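Endo-beta-1,4-glucanase (Ampullaria crossean, PDB 5XBU) probably hydrolyses internal beta-1,4-glucosidic bonds of cellulose, as a snail endoglucanase of glycoside hydrolase family 45. Local coordinates at residues C38-K43 with A173-C178; W51-H56 with D142-V147; H56-S61 with F106-A111. All blocks are in the same frame, centred on the assembly; numbering follows the deposited sequence.

Contact 1: C38-K43 with A173-C178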
loop_
_atom_site.group_PDB
_atom_site.type_symbol
_atom_site.label_atom_id
_atom_site.label_comp_id
_atom_site.label_asym_id
_atom_site.label_seq_id
_atom_site.Cartn_x
_atom_site.Cartn_y
_atom_site.Cartn_z
ATOM N N CYS A 38 -4.812 -8.092 -8.840
ATOM C CA CYS A 38 -4.216 -9.386 -8.581
ATOM C C CYS A 38 -5.212 -10.520 -8.790
ATOM O O CYS A 38 -4.879 -11.679 -8.515
ATOM C CB CYS A 38 -3.587 -9.461 -7.194
ATOM S SG CYS A 38 -2.305 -8.195 -6.952
ATOM N N GLY A 39 -6.391 -10.222 -9.322
ATOM C CA GLY A 39 -7.331 -11.280 -9.632
ATOM C C GLY A 39 -7.932 -11.964 -8.422
ATOM O O GLY A 39 -8.297 -13.144 -8.497
ATOM N N CYS A 40 -8.096 -11.234 -7.319
ATOM C CA CYS A 40 -8.620 -11.811 -6.082
ATOM C C CYS A 40 -10.150 -11.794 -6.064
ATOM O O CYS A 40 -10.801 -11.125 -5.257
ATOM C CB CYS A 40 -8.024 -11.112 -4.870
ATOM S SG CYS A 40 -6.224 -11.372 -4.776
ATOM N N GLY A 41 -10.695 -12.571 -6.996
ATOM C CA GLY A 41 -12.117 -12.856 -7.106
ATOM C C GLY A 41 -12.296 -13.901 -8.188
ATOM O O GLY A 41 -11.339 -14.350 -8.817
ATOM N N GLN A 42 -13.514 -14.397 -8.343
ATOM C CA GLN A 42 -13.689 -15.479 -9.306
ATOM C C GLN A 42 -13.301 -15.001 -10.705
ATOM O O GLN A 42 -13.524 -13.848 -11.075
ATOM C CB GLN A 42 -15.124 -15.979 -9.295
ATOM C CG GLN A 42 -16.087 -14.945 -9.774
ATOM C CD GLN A 42 -17.468 -15.224 -9.310
ATOM O OE1 GLN A 42 -17.869 -14.767 -8.245
ATOM N NE2 GLN A 42 -18.213 -15.981 -10.097
ATOM N N LYS A 43 -12.716 -15.901 -11.485
ATOM C CA LYS A 43 -12.195 -15.532 -12.795
ATOM C C LYS A 43 -13.290 -14.961 -13.684
ATOM O O LYS A 43 -14.448 -15.370 -13.615
ATOM C CB LYS A 43 -11.568 -16.759 -13.449
ATOM C CG LYS A 43 -10.313 -17.185 -12.735
ATOM C CD LYS A 43 -9.761 -18.519 -13.178
ATOM C CE LYS A 43 -8.626 -18.909 -12.235
ATOM N NZ LYS A 43 -8.797 -18.289 -10.884
ATOM N N ALA A 173 -3.231 -18.145 2.567
ATOM C CA ALA A 173 -4.253 -19.048 2.057
ATOM C C ALA A 173 -5.269 -18.315 1.193
ATOM O O ALA A 173 -5.705 -18.836 0.161
ATOM C CB ALA A 173 -4.928 -19.790 3.211
ATOM N N ASN A 174 -5.678 -17.112 1.614
ATOM C CA ASN A 174 -6.560 -16.299 0.785
ATOM C C ASN A 174 -5.952 -16.083 -0.594
ATOM O O ASN A 174 -6.627 -16.217 -1.620
ATOM C CB ASN A 174 -6.779 -14.916 1.424
ATOM C CG ASN A 174 -7.686 -14.901 2.654
ATOM O OD1 ASN A 174 -7.449 -14.101 3.553
ATOM N ND2 ASN A 174 -8.740 -15.701 2.677
ATOM N N TYR A 175 -4.667 -15.707 -0.636
ATOM C CA TYR A 175 -4.040 -15.333 -1.899
ATOM C C TYR A 175 -4.011 -16.501 -2.886
ATOM O O TYR A 175 -4.028 -16.296 -4.102
ATOM C CB TYR A 175 -2.614 -14.780 -1.668
ATOM C CG TYR A 175 -2.077 -14.218 -2.963
ATOM C CD1 TYR A 175 -2.683 -13.110 -3.561
ATOM C CD2 TYR A 175 -1.054 -14.857 -3.656
ATOM C CE1 TYR A 175 -2.301 -12.662 -4.817
ATOM C CE2 TYR A 175 -0.635 -14.397 -4.911
ATOM C CZ TYR A 175 -1.281 -13.320 -5.470
ATOM O OH TYR A 175 -0.909 -12.887 -6.725
ATOM N N GLN A 176 -3.969 -17.726 -2.372
ATOM C CA GLN A 176 -3.934 -18.907 -3.230
ATOM C C GLN A 176 -5.120 -18.979 -4.170
ATOM O O GLN A 176 -5.017 -19.586 -5.239
ATOM C CB GLN A 176 -3.790 -20.163 -2.373
ATOM C CG GLN A 176 -2.397 -20.225 -1.780
ATOM C CD GLN A 176 -2.234 -21.128 -0.591
ATOM O OE1 GLN A 176 -3.187 -21.708 -0.081
ATOM N NE2 GLN A 176 -0.991 -21.252 -0.141
ATOM N N GLN A 177 -6.246 -18.372 -3.811
ATOM C CA GLN A 177 -7.368 -18.392 -4.733
ATOM C C GLN A 177 -7.411 -17.208 -5.690
ATOM O O GLN A 177 -8.292 -17.178 -6.554
ATOM C CB GLN A 177 -8.708 -18.715 -4.089
ATOM C CG GLN A 177 -9.150 -17.653 -3.228
ATOM C CD GLN A 177 -10.524 -17.883 -2.536
ATOM O OE1 GLN A 177 -10.927 -17.089 -1.650
ATOM N NE2 GLN A 177 -11.247 -18.939 -2.940
ATOM N N CYS A 178 -6.467 -16.269 -5.598
ATOM C CA CYS A 178 -6.394 -15.216 -6.595
ATOM C C CYS A 178 -5.833 -15.750 -7.900
ATOM O O CYS A 178 -4.944 -16.606 -7.927
ATOM C CB CYS A 178 -5.506 -14.078 -6.100
ATOM S SG CYS A 178 -6.085 -13.406 -4.488
HETATM O O HOH W 1 -9.299 -16.268 -9.024
#

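Contact 2: W51-H56 with D142-V147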
loop_
_atom_site.group_PDB
_atom_site.type_symbol
_atom_site.label_atom_id
_atom_site.label_comp_id
_atom_site.label_asym_id
_atom_site.label_seq_id
_atom_site.Cartn_x
_atom_site.Cartn_y
_atom_site.Cartn_z
ATOM N N TRP A 51 -13.256 -11.638 1.352
ATOM C CA TRP A 51 -12.081 -11.352 2.171
ATOM C C TRP A 51 -11.270 -10.184 1.623
ATOM O O TRP A 51 -10.599 -9.476 2.390
ATOM C CB TRP A 51 -11.206 -12.584 2.374
ATOM C CG TRP A 51 -10.583 -13.145 1.113
ATOM C CD1 TRP A 51 -10.995 -14.241 0.421
ATOM C CD2 TRP A 51 -9.409 -12.662 0.436
ATOM N NE1 TRP A 51 -10.168 -14.456 -0.645
ATOM C CE2 TRP A 51 -9.187 -13.498 -0.661
ATOM C CE3 TRP A 51 -8.516 -11.616 0.680
ATOM C CZ2 TRP A 51 -8.121 -13.299 -1.533
ATOM C CZ3 TRP A 51 -7.458 -11.417 -0.193
ATOM C CH2 TRP A 51 -7.272 -12.262 -1.294
ATOM N N ASN A 52 -11.278 -9.994 0.307
ATOM C CA ASN A 52 -10.513 -8.921 -0.329
ATOM C C ASN A 52 -11.185 -7.552 -0.207
ATOM O O ASN A 52 -10.577 -6.532 -0.540
ATOM C CB ASN A 52 -10.227 -9.322 -1.784
ATOM C CG ASN A 52 -9.225 -8.419 -2.435
ATOM O OD1 ASN A 52 -8.233 -8.031 -1.819
ATOM N ND2 ASN A 52 -9.471 -8.085 -3.702
ATOM N N LEU A 53 -12.401 -7.500 0.324
ATOM C CA LEU A 53 -13.035 -6.264 0.758
ATOM C C LEU A 53 -12.940 -6.052 2.259
ATOM O O LEU A 53 -13.117 -4.921 2.721
ATOM C CB LEU A 53 -14.525 -6.292 0.355
ATOM C CG LEU A 53 -14.760 -6.273 -1.146
ATOM C CD1 LEU A 53 -16.235 -6.352 -1.429
ATOM C CD2 LEU A 53 -14.148 -5.027 -1.806
ATOM N N GLN A 54 -12.677 -7.114 3.026
ATOM C CA GLN A 54 -12.798 -7.096 4.483
ATOM C C GLN A 54 -11.470 -7.005 5.224
ATOM O O GLN A 54 -11.437 -6.482 6.353
ATOM C CB GLN A 54 -13.488 -8.381 4.958
ATOM C CG GLN A 54 -14.913 -8.529 4.507
ATOM C CD GLN A 54 -15.407 -9.957 4.620
ATOM O OE1 GLN A 54 -14.629 -10.905 4.695
ATOM N NE2 GLN A 54 -16.728 -10.116 4.626
ATOM N N LYS A 55 -10.418 -7.586 4.668
ATOM C CA LYS A 55 -9.157 -7.783 5.377
ATOM C C LYS A 55 -8.213 -6.616 5.158
ATOM O O LYS A 55 -8.564 -5.638 4.504
ATOM C CB LYS A 55 -8.536 -9.114 5.005
ATOM C CG LYS A 55 -9.328 -10.297 5.530
ATOM C CD LYS A 55 -8.491 -11.562 5.489
ATOM C CE LYS A 55 -9.215 -12.724 6.046
ATOM N NZ LYS A 55 -8.305 -13.886 6.143
ATOM N N HIS A 56 -7.023 -6.712 5.762
ATOM C CA HIS A 56 -5.981 -5.705 5.613
ATOM C C HIS A 56 -5.266 -5.972 4.288
ATOM O O HIS A 56 -4.289 -6.727 4.220
ATOM C CB HIS A 56 -5.014 -5.803 6.777
ATOM C CG HIS A 56 -5.606 -5.429 8.071
ATOM N ND1 HIS A 56 -5.251 -6.049 9.248
ATOM C CD2 HIS A 56 -6.513 -4.476 8.406
ATOM C CE1 HIS A 56 -5.947 -5.520 10.252
ATOM N NE2 HIS A 56 -6.715 -4.560 9.767
ATOM N N ASP A 142 -2.265 2.433 -0.676
ATOM C CA ASP A 142 -3.679 2.754 -0.577
ATOM C C ASP A 142 -4.347 1.583 0.129
ATOM O O ASP A 142 -4.221 0.438 -0.303
ATOM C CB ASP A 142 -4.258 3.000 -1.970
ATOM C CG ASP A 142 -5.410 3.989 -1.979
ATOM O OD1 ASP A 142 -5.819 4.466 -0.910
ATOM O OD2 ASP A 142 -5.889 4.256 -3.103
ATOM N N LEU A 143 -5.036 1.849 1.224
ATOM C CA LEU A 143 -5.510 0.790 2.100
ATOM C C LEU A 143 -7.015 0.588 1.905
ATOM O O LEU A 143 -7.798 1.523 2.049
ATOM C CB LEU A 143 -5.217 1.136 3.572
ATOM C CG LEU A 143 -3.739 1.521 3.838
ATOM C CD1 LEU A 143 -3.572 1.854 5.290
ATOM C CD2 LEU A 143 -2.781 0.411 3.421
ATOM N N GLN A 144 -7.414 -0.645 1.591
ATOM C CA GLN A 144 -8.833 -0.971 1.382
ATOM C C GLN A 144 -9.622 -0.709 2.663
ATOM O O GLN A 144 -9.245 -1.172 3.744
ATOM C CB GLN A 144 -8.919 -2.444 1.014
ATOM C CG GLN A 144 -10.339 -2.998 0.856
ATOM C CD GLN A 144 -11.107 -2.359 -0.263
ATOM O OE1 GLN A 144 -11.997 -1.539 -0.033
ATOM N NE2 GLN A 144 -10.746 -2.717 -1.510
ATOM N N ASP A 145 -10.742 0.007 2.523
ATOM C CA ASP A 145 -11.541 0.402 3.678
ATOM C C ASP A 145 -13.025 0.113 3.472
ATOM O O ASP A 145 -13.853 0.706 4.161
ATOM C CB ASP A 145 -11.317 1.892 4.012
ATOM C CG ASP A 145 -11.829 2.298 5.414
ATOM O OD1 ASP A 145 -11.723 1.516 6.397
ATOM O OD2 ASP A 145 -12.346 3.425 5.529
ATOM N N GLN A 146 -13.378 -0.800 2.552
ATOM C CA GLN A 146 -14.783 -1.016 2.200
ATOM C C GLN A 146 -15.654 -1.258 3.419
ATOM O O GLN A 146 -16.789 -0.775 3.472
ATOM C CB GLN A 146 -14.924 -2.161 1.183
ATOM C CG GLN A 146 -16.385 -2.580 0.873
ATOM C CD GLN A 146 -16.810 -2.341 -0.569
ATOM O OE1 GLN A 146 -16.261 -1.511 -1.272
ATOM N NE2 GLN A 146 -17.824 -3.075 -1.004
ATOM N N VAL A 147 -15.163 -2.015 4.400
ATOM C CA VAL A 147 -15.959 -2.361 5.582
ATOM C C VAL A 147 -15.475 -1.634 6.836
ATOM O O VAL A 147 -15.794 -2.033 7.973
ATOM C CB VAL A 147 -16.064 -3.881 5.782
ATOM C CG1 VAL A 147 -16.557 -4.536 4.518
ATOM C CG2 VAL A 147 -14.737 -4.487 6.245
HETATM O O HOH W 2 -8.971 -4.899 -2.124
#

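Contact 3: H56-S61 with F106-A111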
loop_
_atom_site.group_PDB
_atom_site.type_symbol
_atom_site.label_atom_id
_atom_site.label_comp_id
_atom_site.label_asym_id
_atom_site.label_seq_id
_atom_site.Cartn_x
_atom_site.Cartn_y
_atom_site.Cartn_z
ATOM N N HIS A 56 -7.023 -6.712 5.762
ATOM C CA HIS A 56 -5.981 -5.705 5.613
ATOM C C HIS A 56 -5.266 -5.972 4.288
ATOM O O HIS A 56 -4.289 -6.727 4.220
ATOM C CB HIS A 56 -5.014 -5.803 6.777
ATOM C CG HIS A 56 -5.606 -5.429 8.071
ATOM N ND1 HIS A 56 -5.251 -6.049 9.248
ATOM C CD2 HIS A 56 -6.513 -4.476 8.406
ATOM C CE1 HIS A 56 -5.947 -5.520 10.252
ATOM N NE2 HIS A 56 -6.715 -4.560 9.767
ATOM N N VAL A 57 -5.794 -5.341 3.246
ATOM C CA VAL A 57 -5.263 -5.464 1.900
ATOM C C VAL A 57 -5.008 -4.063 1.347
ATOM O O VAL A 57 -5.598 -3.061 1.783
ATOM C CB VAL A 57 -6.193 -6.321 1.001
ATOM C CG1 VAL A 57 -6.231 -7.753 1.519
ATOM C CG2 VAL A 57 -7.591 -5.725 0.860
ATOM N N THR A 58 -4.091 -4.001 0.389
ATOM C CA THR A 58 -3.610 -2.743 -0.126
ATOM C C THR A 58 -3.439 -2.772 -1.646
ATOM O O THR A 58 -3.179 -3.812 -2.262
ATOM C CB THR A 58 -2.293 -2.339 0.588
ATOM O OG1 THR A 58 -1.839 -1.061 0.160
ATOM C CG2 THR A 58 -1.139 -3.320 0.397
ATOM N N ALA A 59 -3.531 -1.567 -2.204
ATOM C CA ALA A 59 -3.145 -1.217 -3.568
ATOM C C ALA A 59 -1.931 -0.300 -3.476
ATOM O O ALA A 59 -2.084 0.908 -3.242
ATOM C CB ALA A 59 -4.302 -0.513 -4.271
ATOM N N PRO A 60 -0.717 -0.817 -3.654
ATOM C CA PRO A 60 0.460 0.053 -3.652
ATOM C C PRO A 60 0.562 0.838 -4.942
ATOM O O PRO A 60 0.079 0.426 -5.999
ATOM C CB PRO A 60 1.645 -0.916 -3.524
ATOM C CG PRO A 60 1.038 -2.224 -3.095
ATOM C CD PRO A 60 -0.311 -2.234 -3.742
ATOM N N SER A 61 1.317 1.921 -4.869
ATOM C CA SER A 61 1.715 2.648 -6.051
ATOM C C SER A 61 2.345 1.706 -7.087
ATOM O O SER A 61 3.060 0.749 -6.763
ATOM C CB SER A 61 2.640 3.794 -5.628
ATOM O OG SER A 61 3.672 3.367 -4.766
ATOM N N PHE A 106 -0.404 -5.722 5.773
ATOM C CA PHE A 106 -1.344 -5.674 4.664
ATOM C C PHE A 106 -0.820 -6.542 3.528
ATOM O O PHE A 106 0.385 -6.565 3.253
ATOM C CB PHE A 106 -1.517 -4.258 4.124
ATOM C CG PHE A 106 -2.111 -3.297 5.126
ATOM C CD1 PHE A 106 -1.300 -2.702 6.074
ATOM C CD2 PHE A 106 -3.466 -3.007 5.126
ATOM C CE1 PHE A 106 -1.835 -1.831 7.019
ATOM C CE2 PHE A 106 -4.018 -2.142 6.065
ATOM C CZ PHE A 106 -3.184 -1.564 7.013
ATOM N N MET A 107 -1.721 -7.196 2.810
ATOM C CA MET A 107 -1.358 -7.954 1.616
ATOM C C MET A 107 -1.675 -7.169 0.354
ATOM O O MET A 107 -2.744 -6.564 0.228
ATOM C CB MET A 107 -2.082 -9.305 1.605
ATOM C CG MET A 107 -1.615 -10.205 0.448
ATOM S SD MET A 107 -2.133 -11.916 0.645
ATOM C CE MET A 107 -3.906 -11.760 0.345
ATOM N N VAL A 108 -0.736 -7.197 -0.596
ATOM C CA VAL A 108 -0.922 -6.562 -1.892
ATOM C C VAL A 108 -1.911 -7.369 -2.723
ATOM O O VAL A 108 -1.634 -8.512 -3.096
ATOM C CB VAL A 108 0.418 -6.462 -2.635
ATOM C CG1 VAL A 108 0.208 -5.887 -4.004
ATOM C CG2 VAL A 108 1.435 -5.668 -1.799
ATOM N N THR A 109 -3.055 -6.754 -3.039
ATOM C CA THR A 109 -4.068 -7.401 -3.871
ATOM C C THR A 109 -4.522 -6.530 -5.024
ATOM O O THR A 109 -5.344 -6.983 -5.831
ATOM C CB THR A 109 -5.284 -7.843 -3.058
ATOM O OG1 THR A 109 -5.934 -6.663 -2.597
ATOM C CG2 THR A 109 -4.920 -8.752 -1.924
ATOM N N ASN A 110 -4.000 -5.313 -5.156
ATOM C CA ASN A 110 -4.463 -4.396 -6.178
ATOM C C ASN A 110 -3.343 -3.394 -6.423
ATOM O O ASN A 110 -2.315 -3.437 -5.749
ATOM C CB ASN A 110 -5.786 -3.788 -5.702
ATOM C CG ASN A 110 -6.537 -3.024 -6.767
ATOM O OD1 ASN A 110 -6.311 -3.179 -7.963
ATOM N ND2 ASN A 110 -7.467 -2.191 -6.327
ATOM N N ALA A 111 -3.553 -2.506 -7.397
ATOM C CA ALA A 111 -2.576 -1.489 -7.765
ATOM C C ALA A 111 -3.191 -0.103 -7.696
ATOM O O ALA A 111 -4.373 0.076 -8.002
ATOM C CB ALA A 111 -2.103 -1.723 -9.201
#

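Contact 1: C38-K43 with A173-C178
Gly41 O and Gln177 O converge on one water that lies 2.8 Å from each of these two oxygens, placed to donate to either, though it has more acceptors in reach than protons. The link runs beside a disulfide crosslink that ties the loop 38-43 to the chain at the C-terminal end of helix 169-175; there a type I beta turn runs from Tyr175 to Cys178, with Cys178 N bonded to Tyr175 O (2.9 Å). Cys40 SG and Cys178 SG are 2.1 Å apart with a C-S-S-C torsion of 106°. In both cysteines the sulfur stands anti to the carbonyl carbon, beside the backbone N, which brings each SG to the other. Beside the covalent bond, Cys178 CA approaches Gly39 O at 3.4 Å, a CA-H...O contact. Cys40 is itself the centre of an inverse gamma turn, closed by Gly41 N on Gly39 O (2.9 Å). Tyr175 flanks the disulfide: its CG is anti to the backbone N (chi1 -172°), and its CD1 lies 4.1 Å from Cys40 SG. That sulfur sits obliquely to the ring, 69° off the normal. Gln177 OE1 is engaged by Trp51 NE1 of helix 50-54. At the ring edge, near its plane, Cys38 CB meets Tyr175 CE1 at 4.2 Å.

Contact 2: W51-H56 with D142-V147
Leu53 and Gln146 lie side by side and point the same way, whereas Leu53 and Gln144 cross obliquely, and these pairings bring helix 50-54 against the end of strand 140-144 and the loop that follows it. The strand belongs to the mixed, curled sheet of this family 45 domain, consistent with the double-psi beta-barrel clan to which its sequence is assigned. In Leu53, CG is anti to the carbonyl carbon (chi1 -66°), and the two methyl branches divide their contacts: CD1 lies 3.7 Å from Gln146 NE2, while CD2 touches both Gln146 CD and, at 4.1 Å, Gln144 NE2. The amide of Gln146 thus lies alongside an apolar branch, and no hydrogen bond joins the two segments directly. Gln144 bends at chi2 (63°), its CG resting against the carbonyl oxygens of Asn52 and Leu53. Its OE1 takes a bond from the backbone N of Gln146 at 3.0 Å, a weak one that may help to hold the amide, together with the water on NE2. Val147 meets the helix end: its CG2 sits 3.7 Å from Gln54 CA, and CG1 faces Leu53 O. That carbonyl is hydrogen-bonded by Gln149 NE2, which also reaches Lys55 O, so the helix end is held by polar bonds from beyond the strand. The side chain of Asn52 hydrogen-bonds through OD1 to Thr109 OG1. A water bridges Asn52 O, 2.8 Å away and placed to receive one of its protons, although more acceptors than protons lie in reach, and Gln144 NE2, which donates to it at 2.9 Å.

Contact 3: H56-S61 with F106-A111
Strands 57-60 and 104-108 run parallel; the axes of their short segments 57-60 and 106-108 approach to 4.4 Å at an angle of 50°. Met107 N bonds His56 O (3.0 Å) and Thr58 N bonds Met107 O (2.9 Å), which fixes the register Val57-Met107 and Thr58-Val108. Thr58 O then receives Thr109 N at 3.0 Å in a nearly straight bond (167° at the hydrogen), with Asn110 N adding a weak one, as segment 106-111 leaves the strand. Phe106 carries the start of the contact: its CD2 lies 3.6 Å from His56 CB, and the ring planes lie at 57° in an oblique pair. An alanine in place of Phe106 would remove the ring beyond CB, would probably open a gap beside His56 CB and is likely to leave the imidazole freer to turn. Val57 and Thr109 cross at about a right angle, with Val57 CB 3.6 Å from Thr109 OG1. On the face bearing Thr58 and Val108, Pro60 CG meets Val108 CG2 at 3.7 Å. Around this pair, strand 57-60 is flanked on its other edge by antiparallel strand 140-144, where Thr58 OG1 bonds Asp142 O, and strand 104-108 by antiparallel strand 81-86; helix 50-54 packs on Val57 and Met107, while Phe65 of helix 62-65 touches Val108.

Contact 3 is the core of the set, about 5 Å from the centre of the chain to its own centre, and is held by backbone hydrogen bonds between adjacent strands. Contact 2 lies at about 11 Å and contact 1 at about 18 Å, both partly buried, and neither has a direct hydrogen bond between its segments: contact 1 relies on a disulfide and a water, contact 2 on side-chain packing and a water. Contacts 2 and 3 share His56, and their strands 140-144 and 57-60 are neighbours in one sheet. Helix 50-54, part of contact 2, reaches both other contacts through its Trp51 and Asn52 side chains.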